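Local atomic coordinates of hydrogenase expression protein (Thiobacillus denitrificans, PDB entry 3SB1), a protein that is of undetermined function but, as a member of the HupH/HyaF family of hydrogenase expression proteins, probably assists in producing active hydrogenase. Residues L49-I53 against W83-L88. Residues are numbered along the deposited sequence; the frame is centred on the assembly and turned at random. Where two conformers were deposited one is given.
Sequences LLREI and WLRAEL
Leu-50 packs as a knob against the last turns of helix 78-88, its isobutyl end lodged among Trp-83, Leu-84, Glu-87 and Leu-88, and its two methyls divide the work. CD2 makes most of the contacts, 3.9 Å from Leu-84 CD1 and equally 3.9 Å from Leu-88 CD2; against both leucines the side chain of Leu-50 slides past in the opposite direction. CD1 meets the far rim of the indole at an oblique angle, 4.1 Å from Trp-83 CH2. Leu-50 CD2 also lies 4.3 Å from Glu-87 CG, and this same CG sits over one face of the Trp-83 ring, offset toward its rim.

Leu-49 and Ile-53, one turn apart, meet the same helix beside this knob. Leu-49 crosses Leu-84 at about a right angle, with its CD1 3.7 Å from Leu-84 CD2, the closest approach between the two segments. Leu-84 has its CG anti to the backbone N (chi1 -178°), and the fork beyond it splits its methyls between two neighbours, CD1 going to Leu-50 and CD2 to Leu-49. Further along, Ile-53 and Leu-88 reach toward each other tip to tip, CD1 to CD1 at 3.9 Å.

The touching groups are all carbon, Glu-87 contributing its CG while its OE2 forms a salt bridge with Arg-156 of the second subunit. The axes of the two short segments come no nearer than 12.3 Å, crossing at -48°, and are bridged by mainly leucine and isoleucine side chains. Leu-84 and Leu-88 also pack on Trp-115 of the sheet, and Leu-160 of the second subunit on Leu-50. The arrangement is helix-helix packing with a local knob-into-hole fit, joining helices 48-63 and 78-88 in a largely buried layer beside the antiparallel sheet, which also forms part of the interface with the second subunit.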
loop_
_atom_site.group_PDB
_atom_site.type_symbol
_atom_site.label_atom_id
_atom_site.label_comp_id
_atom_site.label_asym_id
_atom_site.label_seq_id
_atom_site.Cartn_x
_atom_site.Cartn_y
_atom_site.Cartn_z
ATOM N N LEU A 49 25.251 -3.626 0.087
ATOM C CA LEU A 49 23.908 -3.224 0.438
ATOM C C LEU A 49 23.050 -4.375 0.919
ATOM O O LEU A 49 22.120 -4.153 1.699
ATOM C CB LEU A 49 23.238 -2.529 -0.709
ATOM C CG LEU A 49 23.779 -1.150 -1.015
ATOM C CD1 LEU A 49 23.009 -0.572 -2.222
ATOM C CD2 LEU A 49 23.682 -0.164 0.143
ATOM N N LEU A 50 23.363 -5.613 0.521
ATOM C CA LEU A 50 22.537 -6.699 1.052
ATOM C C LEU A 50 22.773 -6.814 2.574
ATOM O O LEU A 50 21.834 -7.054 3.337
ATOM C CB LEU A 50 22.774 -8.024 0.345
ATOM C CG LEU A 50 22.480 -8.038 -1.153
ATOM C CD1 LEU A 50 22.868 -9.432 -1.733
ATOM C CD2 LEU A 50 21.042 -7.597 -1.486
ATOM N N ARG A 51 24.023 -6.679 3.016
ATOM C CA ARG A 51 24.325 -6.759 4.429
ATOM C C ARG A 51 23.645 -5.620 5.181
ATOM O O ARG A 51 23.133 -5.804 6.301
ATOM C CB ARG A 51 25.845 -6.730 4.652
ATOM C CG ARG A 51 26.308 -6.724 6.105
ATOM C CD ARG A 51 27.830 -6.705 6.154
ATOM N NE ARG A 51 28.379 -6.793 7.511
ATOM C CZ ARG A 51 28.715 -5.744 8.269
ATOM N NH1 ARG A 51 29.232 -5.938 9.482
ATOM N NH2 ARG A 51 28.552 -4.501 7.822
ATOM N N GLU A 52 23.616 -4.449 4.571
ATOM C CA GLU A 52 22.976 -3.311 5.202
ATOM C C GLU A 52 21.507 -3.574 5.372
ATOM O O GLU A 52 20.939 -3.280 6.418
ATOM C CB GLU A 52 23.216 -2.027 4.414
ATOM C CG GLU A 52 22.620 -0.830 5.091
ATOM C CD GLU A 52 23.049 0.504 4.519
ATOM O OE1 GLU A 52 23.864 0.530 3.565
ATOM O OE2 GLU A 52 22.551 1.534 5.052
ATOM N N ILE A 53 20.881 -4.084 4.329
ATOM C CA ILE A 53 19.451 -4.408 4.383
ATOM C C ILE A 53 19.180 -5.394 5.501
ATOM O O ILE A 53 18.196 -5.229 6.259
ATOM C CB ILE A 53 18.882 -4.884 3.045
ATOM C CG1 ILE A 53 18.914 -3.790 1.977
ATOM C CG2 ILE A 53 17.450 -5.419 3.230
ATOM C CD1 ILE A 53 18.699 -4.284 0.575
ATOM N N TRP A 83 21.335 -4.363 -11.069
ATOM C CA TRP A 83 21.718 -5.611 -10.420
ATOM C C TRP A 83 20.976 -5.768 -9.086
ATOM O O TRP A 83 20.403 -6.803 -8.793
ATOM C CB TRP A 83 23.232 -5.698 -10.189
ATOM C CG TRP A 83 23.580 -6.903 -9.374
ATOM C CD1 TRP A 83 23.794 -8.175 -9.855
ATOM C CD2 TRP A 83 23.744 -6.988 -7.949
ATOM N NE1 TRP A 83 24.092 -9.033 -8.824
ATOM C CE2 TRP A 83 24.017 -8.347 -7.640
ATOM C CE3 TRP A 83 23.645 -6.070 -6.895
ATOM C CZ2 TRP A 83 24.226 -8.793 -6.334
ATOM C CZ3 TRP A 83 23.808 -6.536 -5.592
ATOM C CH2 TRP A 83 24.122 -7.882 -5.330
ATOM N N LEU A 84 21.024 -4.741 -8.251
ATOM C CA LEU A 84 20.351 -4.782 -6.969
ATOM C C LEU A 84 18.844 -4.957 -7.101
ATOM O O LEU A 84 18.249 -5.742 -6.385
ATOM C CB LEU A 84 20.684 -3.513 -6.159
ATOM C CG LEU A 84 20.080 -3.446 -4.772
ATOM C CD1 LEU A 84 20.754 -4.491 -3.902
ATOM C CD2 LEU A 84 20.257 -2.049 -4.153
ATOM N N ARG A 85 18.209 -4.212 -7.999
ATOM C CA ARG A 85 16.745 -4.336 -8.182
ATOM C C ARG A 85 16.407 -5.756 -8.606
ATOM O O ARG A 85 15.443 -6.355 -8.096
ATOM C CB ARG A 85 16.195 -3.324 -9.201
ATOM C CG ARG A 85 14.644 -3.294 -9.378
ATOM C CD ARG A 85 13.938 -2.574 -8.237
ATOM N NE ARG A 85 12.461 -2.545 -8.250
ATOM C CZ ARG A 85 11.721 -1.575 -8.794
ATOM N NH1 ARG A 85 10.396 -1.611 -8.712
ATOM N NH2 ARG A 85 12.301 -0.563 -9.420
ATOM N N ALA A 86 17.207 -6.322 -9.509
ATOM C CA ALA A 86 16.976 -7.695 -9.991
ATOM C C ALA A 86 17.197 -8.735 -8.890
ATOM O O ALA A 86 16.468 -9.753 -8.804
ATOM C CB ALA A 86 17.884 -7.975 -11.172
ATOM N N GLU A 87 18.205 -8.504 -8.054
ATOM C CA GLU A 87 18.483 -9.408 -6.961
ATOM C C GLU A 87 17.416 -9.448 -5.866
ATOM O O GLU A 87 17.097 -10.501 -5.288
ATOM C CB GLU A 87 19.811 -9.027 -6.356
ATOM C CG GLU A 87 20.156 -9.790 -5.124
ATOM C CD GLU A 87 20.383 -11.290 -5.400
ATOM O OE1 GLU A 87 20.788 -11.658 -6.530
ATOM O OE2 GLU A 87 20.112 -12.083 -4.483
ATOM N N LEU A 88 16.882 -8.277 -5.518
ATOM C CA LEU A 88 15.841 -8.179 -4.516
ATOM C C LEU A 88 14.486 -8.674 -5.006
ATOM O O LEU A 88 13.650 -9.080 -4.201
ATOM C CB LEU A 88 15.748 -6.760 -3.985
ATOM C CG LEU A 88 16.977 -6.238 -3.240
ATOM C CD1 LEU A 88 16.778 -4.758 -2.802
ATOM C CD2 LEU A 88 17.228 -7.096 -2.006
#